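Local coordinates for phenyl-3-pyruvate decarboxylase (Azospirillum brasilense, PDB 2NXW), which uses thiamine diphosphate and a magnesium ion to decarboxylate indole-3-pyruvate to indole-3-acetaldehyde, and also takes phenylpyruvate, at residues Asp76-Tyr81 with Gln435-Gly440; Val71-Asp76 with Gly427-Ile432; Phe405-Met408 with Gly414-Ala417; Arg29-Arg34 with Pro112-Ser117. All blocks are in the same frame, centred on the assembly; numbering follows the deposited sequence.

Contact 1. Residues Asp76-Tyr81 with Gln435-Gly440; sequences DAAARY and QCVSGG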
loop_
_atom_site.group_PDB
_atom_site.type_symbol
_atom_site.label_atom_id
_atom_site.label_comp_id
_atom_site.label_asym_id
_atom_site.label_seq_id
_atom_site.Cartn_x
_atom_site.Cartn_y
_atom_site.Cartn_z
ATOM N N ASP A 76 -14.415 18.795 -18.809
ATOM C CA ASP A 76 -14.656 17.420 -19.217
ATOM C C ASP A 76 -15.730 17.421 -20.312
ATOM O O ASP A 76 -15.572 16.807 -21.363
ATOM C CB ASP A 76 -15.123 16.630 -17.986
ATOM C CG ASP A 76 -15.359 15.158 -18.271
ATOM O OD1 ASP A 76 -15.191 14.711 -19.425
ATOM O OD2 ASP A 76 -15.711 14.440 -17.308
ATOM N N ALA A 77 -16.835 18.120 -20.063
ATOM C CA ALA A 77 -17.915 18.188 -21.040
ATOM C C ALA A 77 -17.469 18.773 -22.378
ATOM O O ALA A 77 -17.908 18.305 -23.428
ATOM C CB ALA A 77 -19.067 19.001 -20.478
ATOM N N ALA A 78 -16.630 19.804 -22.339
ATOM C CA ALA A 78 -16.129 20.418 -23.569
ATOM C C ALA A 78 -15.289 19.410 -24.348
ATOM O O ALA A 78 -15.369 19.330 -25.585
ATOM C CB ALA A 78 -15.307 21.652 -23.239
ATOM N N ALA A 79 -14.494 18.627 -23.627
ATOM C CA ALA A 79 -13.658 17.617 -24.265
ATOM C C ALA A 79 -14.544 16.573 -24.927
ATOM O O ALA A 79 -14.329 16.188 -26.074
ATOM C CB ALA A 79 -12.751 16.953 -23.228
ATOM N N ARG A 80 -15.564 16.121 -24.207
ATOM C CA ARG A 80 -16.464 15.115 -24.744
ATOM C C ARG A 80 -17.259 15.641 -25.926
ATOM O O ARG A 80 -17.481 14.919 -26.898
ATOM C CB ARG A 80 -17.448 14.662 -23.663
ATOM C CG ARG A 80 -16.797 13.986 -22.484
ATOM C CD ARG A 80 -17.850 13.415 -21.535
ATOM N NE ARG A 80 -17.280 13.134 -20.227
ATOM C CZ ARG A 80 -17.776 12.252 -19.366
ATOM N NH1 ARG A 80 -18.852 11.542 -19.683
ATOM N NH2 ARG A 80 -17.214 12.108 -18.177
ATOM N N TYR A 81 -17.693 16.894 -25.844
ATOM C CA TYR A 81 -18.509 17.472 -26.895
ATOM C C TYR A 81 -17.833 17.468 -28.259
ATOM O O TYR A 81 -18.454 17.111 -29.262
ATOM C CB TYR A 81 -18.906 18.908 -26.533
ATOM C CG TYR A 81 -19.952 19.492 -27.465
ATOM C CD1 TYR A 81 -21.316 19.292 -27.229
ATOM C CD2 TYR A 81 -19.579 20.193 -28.612
ATOM C CE1 TYR A 81 -22.286 19.776 -28.119
ATOM C CE2 TYR A 81 -20.537 20.678 -29.505
ATOM C CZ TYR A 81 -21.889 20.464 -29.252
ATOM O OH TYR A 81 -22.841 20.911 -30.139
ATOM N N GLN A 435 -22.335 23.789 -23.812
ATOM C CA GLN A 435 -22.902 24.896 -24.568
ATOM C C GLN A 435 -21.877 26.006 -24.824
ATOM O O GLN A 435 -21.964 26.708 -25.836
ATOM C CB GLN A 435 -24.176 25.432 -23.894
ATOM C CG GLN A 435 -24.953 26.349 -24.864
ATOM C CD GLN A 435 -26.431 26.527 -24.558
ATOM O OE1 GLN A 435 -27.049 27.513 -25.008
ATOM N NE2 GLN A 435 -27.017 25.594 -23.825
ATOM N N CYS A 436 -20.890 26.164 -23.943
ATOM C CA CYS A 436 -19.879 27.194 -24.187
ATOM C C CYS A 436 -19.120 26.915 -25.482
ATOM O O CYS A 436 -18.657 27.854 -26.138
ATOM C CB CYS A 436 -18.873 27.280 -23.034
ATOM S SG CYS A 436 -19.487 28.142 -21.572
ATOM N N VAL A 437 -18.994 25.647 -25.861
ATOM C CA VAL A 437 -18.264 25.305 -27.081
ATOM C C VAL A 437 -19.140 24.795 -28.222
ATOM O O VAL A 437 -18.623 24.385 -29.260
ATOM C CB VAL A 437 -17.150 24.246 -26.787
ATOM C CG1 VAL A 437 -16.203 24.783 -25.713
ATOM C CG2 VAL A 437 -17.759 22.901 -26.352
ATOM N N SER A 438 -20.459 24.864 -28.056
ATOM C CA SER A 438 -21.395 24.351 -29.056
ATOM C C SER A 438 -21.793 25.292 -30.190
ATOM O O SER A 438 -22.625 24.931 -31.022
ATOM C CB SER A 438 -22.664 23.877 -28.356
ATOM O OG SER A 438 -23.437 25.000 -27.965
ATOM N N GLY A 439 -21.219 26.488 -30.220
ATOM C CA GLY A 439 -21.552 27.399 -31.302
ATOM C C GLY A 439 -23.031 27.686 -31.399
ATOM O O GLY A 439 -23.614 27.678 -32.493
ATOM N N GLY A 440 -23.637 27.927 -30.240
ATOM C CA GLY A 440 -25.052 28.248 -30.177
ATOM C C GLY A 440 -26.053 27.106 -30.103
ATOM O O GLY A 440 -27.250 27.361 -29.923
#
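The ring of Tyr81 overlaps Val437 and Ser438 obliquely, its CD2 side near the valine CG2 and its phenol end near the serine CB. This is a helix-helix contact between the N-terminal and C-terminal thiamine diphosphate-binding domains of one chain, made by the later turns of helices 68-82 and 427-437. With CG anti to the backbone N (chi1 -170°), the tyrosine ring leads from its helix toward the other segment and passes the valine, the two side chains pointing in opposite directions. Tyr81 CD2 is 4.0 Å from Val437 CG2, while OH lies 3.5 Å from Ser438 CB. An alanine here would remove the ring and is likely to open a gap beside Val437 CG2 and Ser438 CB. One turn back, Ala78 CB rests 4.1 Å from Val437 CG1, so both valine methyls are used. The serine hydroxyl turns to its own chain and bonds to the carbonyl of Lys441. Beyond it the chain leaves helical angles at Gly439, which has positive phi. On another side of helix 68-82, Arg80 forms salt bridges with Asp76 and Glu109; its NH2 reaches the glutamate and also donates to Asp76 OD2 at 2.9 Å.

Contact 2. Residues Val71-Asp76 with Gly427-Ile432; sequences VGFAAD and GVPAGI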
loop_
_atom_site.group_PDB
_atom_site.type_symbol
_atom_site.label_atom_id
_atom_site.label_comp_id
_atom_site.label_asym_id
_atom_site.label_seq_id
_atom_site.Cartn_x
_atom_site.Cartn_y
_atom_site.Cartn_z
ATOM N N VAL A 71 -15.657 23.746 -12.772
ATOM C CA VAL A 71 -14.570 24.000 -13.725
ATOM C C VAL A 71 -14.155 22.667 -14.349
ATOM O O VAL A 71 -14.016 22.539 -15.571
ATOM C CB VAL A 71 -13.358 24.631 -13.015
ATOM C CG1 VAL A 71 -12.142 24.677 -13.951
ATOM C CG2 VAL A 71 -13.722 26.049 -12.554
ATOM N N GLY A 72 -13.980 21.657 -13.498
ATOM C CA GLY A 72 -13.588 20.342 -13.971
ATOM C C GLY A 72 -14.649 19.671 -14.825
ATOM O O GLY A 72 -14.349 19.117 -15.888
ATOM N N PHE A 73 -15.899 19.722 -14.371
ATOM C CA PHE A 73 -16.987 19.111 -15.126
ATOM C C PHE A 73 -17.202 19.793 -16.484
ATOM O O PHE A 73 -17.482 19.120 -17.481
ATOM C CB PHE A 73 -18.301 19.178 -14.332
ATOM C CG PHE A 73 -18.322 18.330 -13.070
ATOM C CD1 PHE A 73 -17.846 17.016 -13.072
ATOM C CD2 PHE A 73 -18.898 18.832 -11.902
ATOM C CE1 PHE A 73 -17.950 16.212 -11.922
ATOM C CE2 PHE A 73 -19.013 18.041 -10.753
ATOM C CZ PHE A 73 -18.540 16.732 -10.761
ATOM N N ALA A 74 -17.097 21.123 -16.507
ATOM C CA ALA A 74 -17.281 21.879 -17.741
ATOM C C ALA A 74 -16.164 21.540 -18.723
ATOM O O ALA A 74 -16.431 21.331 -19.900
ATOM C CB ALA A 74 -17.282 23.372 -17.443
ATOM N N ALA A 75 -14.926 21.461 -18.232
ATOM C CA ALA A 75 -13.801 21.130 -19.115
ATOM C C ALA A 75 -13.972 19.713 -19.666
ATOM O O ALA A 75 -13.697 19.444 -20.843
ATOM C CB ALA A 75 -12.482 21.248 -18.356
ATOM N N ASP A 76 -14.415 18.795 -18.809
ATOM C CA ASP A 76 -14.656 17.420 -19.217
ATOM C C ASP A 76 -15.730 17.421 -20.312
ATOM O O ASP A 76 -15.572 16.807 -21.363
ATOM C CB ASP A 76 -15.123 16.630 -17.986
ATOM C CG ASP A 76 -15.359 15.158 -18.271
ATOM O OD1 ASP A 76 -15.191 14.711 -19.425
ATOM O OD2 ASP A 76 -15.711 14.440 -17.308
ATOM N N GLY A 427 -24.110 17.158 -14.058
ATOM C CA GLY A 427 -25.129 17.655 -14.970
ATOM C C GLY A 427 -25.178 19.085 -15.446
ATOM O O GLY A 427 -24.985 19.364 -16.640
ATOM N N VAL A 428 -25.477 19.988 -14.531
ATOM C CA VAL A 428 -25.582 21.391 -14.896
ATOM C C VAL A 428 -24.246 21.933 -15.420
ATOM O O VAL A 428 -24.213 22.555 -16.477
ATOM C CB VAL A 428 -26.149 22.208 -13.709
ATOM C CG1 VAL A 428 -25.982 23.702 -13.949
ATOM C CG2 VAL A 428 -27.652 21.883 -13.547
ATOM N N PRO A 429 -23.131 21.702 -14.705
ATOM C CA PRO A 429 -21.840 22.201 -15.200
ATOM C C PRO A 429 -21.474 21.613 -16.557
ATOM O O PRO A 429 -20.845 22.289 -17.372
ATOM C CB PRO A 429 -20.854 21.769 -14.129
ATOM C CG PRO A 429 -21.687 21.780 -12.871
ATOM C CD PRO A 429 -23.029 21.248 -13.303
ATOM N N ALA A 430 -21.843 20.359 -16.811
ATOM C CA ALA A 430 -21.522 19.750 -18.102
ATOM C C ALA A 430 -22.355 20.425 -19.193
ATOM O O ALA A 430 -21.853 20.684 -20.286
ATOM C CB ALA A 430 -21.799 18.249 -18.070
ATOM N N GLY A 431 -23.622 20.707 -18.906
ATOM C CA GLY A 431 -24.449 21.377 -19.895
ATOM C C GLY A 431 -23.854 22.740 -20.205
ATOM O O GLY A 431 -23.850 23.180 -21.357
ATOM N N ILE A 432 -23.353 23.410 -19.176
ATOM C CA ILE A 432 -22.747 24.730 -19.347
ATOM C C ILE A 432 -21.460 24.629 -20.174
ATOM O O ILE A 432 -21.260 25.396 -21.125
ATOM C CB ILE A 432 -22.469 25.372 -17.962
ATOM C CG1 ILE A 432 -23.790 25.843 -17.343
ATOM C CG2 ILE A 432 -21.456 26.510 -18.090
ATOM C CD1 ILE A 432 -23.692 26.190 -15.867
#
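Pro429 lies against Phe73 where the first turn of helix 427-437 packs on helix 68-82, a close helix-helix crossing between the two thiamine diphosphate-binding domains. The short axes approach to 7.2 Å and cross at -49°, a separation that small residues at the crossing allow. The second helix starts at Gly427, whose N is bonded to the carboxylate of Asp399 and whose carbonyl accepts the N-H of Gly431. Pro429 supplies the main apolar contact: its CB sits 3.6 Å from Phe73 CB, and the two side chains run side by side in the same direction. The phenylalanine CG stands anti to its carbonyl carbon (chi1 -67°), which carries the ring along the pyrrolidine, where Phe73 CD2 is 4.2 Å from Pro429 CG in an oblique approach. The phenylalanine side chain also packs on Asn101 and Ala102 of helix 100-108 and is about 7 Å from a bound thiamine diphosphate. The proline turns its carbonyl to the first helix as well: Pro429 O lies 3.6 Å from Ala74 CA and is also close to the CB methyl of that alanine. Ala430 follows. It and Ala74 have the nearest pair of CA atoms, 4.8 Å apart, with no bulky side chain to hold the backbones apart, and Phe73 O lies 4.1 Å from Ala430 CA.

Contact 3. Residues Phe405-Met408 with Gly414-Ala417; sequences FTAM and GLMA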
loop_
_atom_site.group_PDB
_atom_site.type_symbol
_atom_site.label_atom_id
_atom_site.label_comp_id
_atom_site.label_asym_id
_atom_site.label_seq_id
_atom_site.Cartn_x
_atom_site.Cartn_y
_atom_site.Cartn_z
ATOM N N PHE A 405 -31.524 7.729 -15.890
ATOM C CA PHE A 405 -32.313 6.581 -16.308
ATOM C C PHE A 405 -33.469 7.013 -17.216
ATOM O O PHE A 405 -33.850 6.283 -18.132
ATOM C CB PHE A 405 -32.813 5.833 -15.065
ATOM C CG PHE A 405 -31.734 5.066 -14.356
ATOM C CD1 PHE A 405 -31.611 3.690 -14.524
ATOM C CD2 PHE A 405 -30.811 5.721 -13.550
ATOM C CE1 PHE A 405 -30.584 2.977 -13.901
ATOM C CE2 PHE A 405 -29.771 5.019 -12.922
ATOM C CZ PHE A 405 -29.662 3.635 -13.101
ATOM N N THR A 406 -34.001 8.209 -16.979
ATOM C CA THR A 406 -35.077 8.752 -17.794
ATOM C C THR A 406 -34.522 9.201 -19.149
ATOM O O THR A 406 -35.157 8.997 -20.188
ATOM C CB THR A 406 -35.719 9.956 -17.115
ATOM O OG1 THR A 406 -36.172 9.577 -15.806
ATOM C CG2 THR A 406 -36.915 10.433 -17.921
ATOM N N ALA A 407 -33.334 9.803 -19.137
ATOM C CA ALA A 407 -32.706 10.274 -20.374
ATOM C C ALA A 407 -32.432 9.139 -21.349
ATOM O O ALA A 407 -32.377 9.366 -22.562
ATOM C CB ALA A 407 -31.415 11.023 -20.052
ATOM N N MET A 408 -32.260 7.921 -20.837
ATOM C CA MET A 408 -32.023 6.781 -21.721
ATOM C C MET A 408 -33.201 6.609 -22.679
ATOM O O MET A 408 -33.048 6.024 -23.756
ATOM C CB MET A 408 -31.837 5.491 -20.911
ATOM C CG MET A 408 -30.574 5.438 -20.056
ATOM S SD MET A 408 -29.063 5.505 -21.056
ATOM C CE MET A 408 -29.115 3.925 -21.866
ATOM N N GLY A 414 -27.073 13.242 -28.839
ATOM C CA GLY A 414 -25.948 12.907 -27.990
ATOM C C GLY A 414 -26.394 12.967 -26.535
ATOM O O GLY A 414 -27.288 13.741 -26.189
ATOM N N LEU A 415 -25.783 12.135 -25.698
ATOM C CA LEU A 415 -26.080 12.086 -24.265
ATOM C C LEU A 415 -24.744 12.069 -23.537
ATOM O O LEU A 415 -23.902 11.201 -23.780
ATOM C CB LEU A 415 -26.875 10.827 -23.912
ATOM C CG LEU A 415 -27.127 10.587 -22.415
ATOM C CD1 LEU A 415 -27.900 11.773 -21.814
ATOM C CD2 LEU A 415 -27.900 9.280 -22.229
ATOM N N MET A 416 -24.559 13.028 -22.642
ATOM C CA MET A 416 -23.325 13.159 -21.882
ATOM C C MET A 416 -23.693 12.981 -20.412
ATOM O O MET A 416 -24.490 13.746 -19.886
ATOM C CB MET A 416 -22.771 14.557 -22.136
ATOM C CG MET A 416 -21.407 14.829 -21.646
ATOM S SD MET A 416 -21.137 16.574 -21.999
ATOM C CE MET A 416 -20.883 16.543 -23.754
ATOM N N ALA A 417 -23.126 11.982 -19.743
ATOM C CA ALA A 417 -23.490 11.750 -18.343
ATOM C C ALA A 417 -22.457 10.867 -17.676
ATOM O O ALA A 417 -21.675 10.197 -18.352
ATOM C CB ALA A 417 -24.858 11.069 -18.281
#
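Leu415 spreads its two methyl groups over Ala407, in the later part of helix 402-407, and Met408, which follows it, CD1 going to the alanine and CD2 to the methionine. The contact closes a beta-alpha-beta unit in which strand 395-398 leads through helix 402-407 to strand 415-416, one of the two edge strands, within this chain, of the parallel sheet of the C-terminal thiamine diphosphate-binding domain. The first torsion of the leucine swings CG away from the amide nitrogen, a conformation that carries the branched end off the strand to the helix. A chi2 of 59° then sets the fork so that each methyl has its own partner. Leu415 CD1 meets Ala407 CB at 4.0 Å; the alanine points toward the strand and offers this single methyl. Met408 arrives differently. Its first bond from the backbone heads away from the strand, but the chain bends at both chi2 (-63°) and chi3 (-69°), and this folded shape brings the sulfur back to the leucine. The two long side chains cross at about a right angle. Around this small apolar patch, Leu415 also packs on Ile396 of the adjoining strand and on Arg260, while Met408 touches Phe257. Met416, next along the strand, instead packs on Ala77 and Arg80 of helix 68-82. Where methionine and leucine meet, Met408 SD lies 4.1 Å from Leu415 CD2.

Contact 4. Residues Arg29-Arg34 with Pro112-Ser117; sequences RALKDR and PVVVIS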
loop_
_atom_site.group_PDB
_atom_site.type_symbol
_atom_site.label_atom_id
_atom_site.label_comp_id
_atom_site.label_asym_id
_atom_site.label_seq_id
_atom_site.Cartn_x
_atom_site.Cartn_y
_atom_site.Cartn_z
ATOM N N ARG A 29 -1.174 28.078 -26.812
ATOM C CA ARG A 29 -1.107 27.822 -28.247
ATOM C C ARG A 29 -1.017 26.324 -28.548
ATOM O O ARG A 29 -1.631 25.845 -29.498
ATOM C CB ARG A 29 0.085 28.568 -28.866
ATOM C CG ARG A 29 -0.127 30.075 -28.931
ATOM C CD ARG A 29 1.075 30.798 -29.542
ATOM N NE ARG A 29 0.858 32.244 -29.583
ATOM C CZ ARG A 29 -0.042 32.847 -30.354
ATOM N NH1 ARG A 29 -0.818 32.134 -31.159
ATOM N NH2 ARG A 29 -0.176 34.167 -30.313
ATOM N N ALA A 30 -0.261 25.584 -27.741
ATOM C CA ALA A 30 -0.122 24.141 -27.922
ATOM C C ALA A 30 -1.480 23.453 -27.735
ATOM O O ALA A 30 -1.797 22.484 -28.427
ATOM C CB ALA A 30 0.882 23.580 -26.926
ATOM N N LEU A 31 -2.273 23.964 -26.799
ATOM C CA LEU A 31 -3.594 23.395 -26.547
ATOM C C LEU A 31 -4.514 23.693 -27.731
ATOM O O LEU A 31 -5.238 22.814 -28.201
ATOM C CB LEU A 31 -4.177 23.974 -25.251
ATOM C CG LEU A 31 -3.460 23.483 -23.987
ATOM C CD1 LEU A 31 -3.770 24.390 -22.807
ATOM C CD2 LEU A 31 -3.867 22.029 -23.719
ATOM N N LYS A 32 -4.469 24.927 -28.220
ATOM C CA LYS A 32 -5.289 25.309 -29.359
ATOM C C LYS A 32 -4.893 24.491 -30.595
ATOM O O LYS A 32 -5.757 24.081 -31.377
ATOM C CB LYS A 32 -5.147 26.806 -29.639
ATOM C CG LYS A 32 -6.060 27.282 -30.755
ATOM C CD LYS A 32 -5.926 28.763 -30.995
ATOM C CE LYS A 32 -6.862 29.201 -32.112
ATOM N NZ LYS A 32 -6.754 30.654 -32.398
ATOM N N ASP A 33 -3.591 24.242 -30.759
ATOM C CA ASP A 33 -3.091 23.448 -31.891
ATOM C C ASP A 33 -3.676 22.044 -31.871
ATOM O O ASP A 33 -3.820 21.397 -32.911
ATOM C CB ASP A 33 -1.565 23.286 -31.847
ATOM C CG ASP A 33 -0.817 24.567 -32.121
ATOM O OD1 ASP A 33 -1.372 25.476 -32.776
ATOM O OD2 ASP A 33 0.352 24.644 -31.685
ATOM N N ARG A 34 -3.991 21.569 -30.672
ATOM C CA ARG A 34 -4.536 20.236 -30.489
ATOM C C ARG A 34 -6.057 20.183 -30.409
ATOM O O ARG A 34 -6.628 19.148 -30.061
ATOM C CB ARG A 34 -3.894 19.606 -29.256
ATOM C CG ARG A 34 -2.413 19.304 -29.491
ATOM C CD ARG A 34 -1.661 18.987 -28.211
ATOM N NE ARG A 34 -0.307 18.515 -28.502
ATOM C CZ ARG A 34 0.700 19.294 -28.889
ATOM N NH1 ARG A 34 0.524 20.605 -29.024
ATOM N NH2 ARG A 34 1.878 18.744 -29.173
ATOM N N PRO A 112 -9.952 13.476 -21.812
ATOM C CA PRO A 112 -8.690 14.189 -21.607
ATOM C C PRO A 112 -8.765 15.631 -21.148
ATOM O O PRO A 112 -8.681 16.566 -21.957
ATOM C CB PRO A 112 -8.002 14.042 -22.959
ATOM C CG PRO A 112 -9.134 14.196 -23.902
ATOM C CD PRO A 112 -10.249 13.346 -23.253
ATOM N N VAL A 113 -8.924 15.804 -19.843
ATOM C CA VAL A 113 -8.962 17.132 -19.261
ATOM C C VAL A 113 -7.543 17.505 -18.870
ATOM O O VAL A 113 -6.874 16.768 -18.142
ATOM C CB VAL A 113 -9.854 17.188 -17.991
ATOM C CG1 VAL A 113 -9.688 18.536 -17.296
ATOM C CG2 VAL A 113 -11.321 16.966 -18.375
ATOM N N VAL A 114 -7.079 18.636 -19.387
ATOM C CA VAL A 114 -5.749 19.130 -19.058
ATOM C C VAL A 114 -5.904 20.056 -17.858
ATOM O O VAL A 114 -6.496 21.135 -17.959
ATOM C CB VAL A 114 -5.134 19.921 -20.239
ATOM C CG1 VAL A 114 -3.767 20.471 -19.844
ATOM C CG2 VAL A 114 -5.014 19.019 -21.465
ATOM N N VAL A 115 -5.403 19.616 -16.711
ATOM C CA VAL A 115 -5.470 20.407 -15.493
ATOM C C VAL A 115 -4.220 21.271 -15.428
ATOM O O VAL A 115 -3.106 20.750 -15.526
ATOM C CB VAL A 115 -5.499 19.495 -14.255
ATOM C CG1 VAL A 115 -5.482 20.336 -12.966
ATOM C CG2 VAL A 115 -6.739 18.610 -14.310
ATOM N N ILE A 116 -4.409 22.577 -15.279
ATOM C CA ILE A 116 -3.288 23.511 -15.189
ATOM C C ILE A 116 -3.413 24.224 -13.856
ATOM O O ILE A 116 -4.361 24.977 -13.637
ATOM C CB ILE A 116 -3.337 24.581 -16.305
ATOM C CG1 ILE A 116 -3.419 23.907 -17.672
ATOM C CG2 ILE A 116 -2.080 25.472 -16.227
ATOM C CD1 ILE A 116 -3.603 24.890 -18.814
ATOM N N SER A 117 -2.470 23.981 -12.952
ATOM C CA SER A 117 -2.508 24.638 -11.653
ATOM C C SER A 117 -1.389 25.637 -11.469
ATOM O O SER A 117 -0.250 25.384 -11.859
ATOM C CB SER A 117 -2.396 23.619 -10.509
ATOM O OG SER A 117 -2.414 24.268 -9.242
#
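Leu31 and Val114 mark the closest backbone approach of helix 23-33 to strand 113-119, with CA atoms 8.9 Å apart, a separation spanned by side chains alone. The strand residues Val114 and Ile116, two apart, both point toward the helix, while the side chains of Val113 and Val115 point to the opposite face. From the helix a single residue answers them. Leu31, its CG anti to the carbonyl carbon (chi1 -70°), divides its methyls between the two: CD2 lies 3.9 Å from Val114 CG2, whereas CD1 reaches Ile116 CD1 at 4.0 Å. The leucine crosses the valine at a slant but meets the isoleucine tip to tip, the latter extended by a chi2 of 175°. Leu169 of helix 161-175 packs on both Leu31 and Val114, and Val87 of the adjoining strand touches Leu31 and Ile116, joining the buried apolar cluster. Past the end of the helix, Arg34 folds back so that NH1 donates to the carbonyl O of Ala30 at 3.0 Å. That oxygen lies in the guanidinium plane, although the donor is tilted 34° from the carbonyl plane. NE forms a salt bridge with Asp198 and NH2 bonds to the carbonyl of Gly196, so the guanidinium group has three partners. The arrangement is that of a helix packed on the face of a central parallel strand in an alpha/beta fold, here the N-terminal thiamine diphosphate-binding domain.

In the fold
Contacts 1 and 2 hold the same pair of helices, 68-82 and 427-437, and so join the N-terminal and C-terminal domains; contacts 3 and 4 each lie within one of those domains, packing helix on strand. Contact 2 is fully buried near the cofactor, pairing Phe73 with Pro429 and bringing alanines and backbone close, whereas contact 1, farther along the helices, is only partly buried and sets a tyrosine against valine and serine. Contacts 3 and 4 are buried too, each centred on one leucine whose methyls go to different partners. Helix 68-82 links all four: Ala77 and Arg80 touch Met416 of contact 3, and Asp76 meets Val113 of contact 4. Contacts 3 and 4 themselves do not touch.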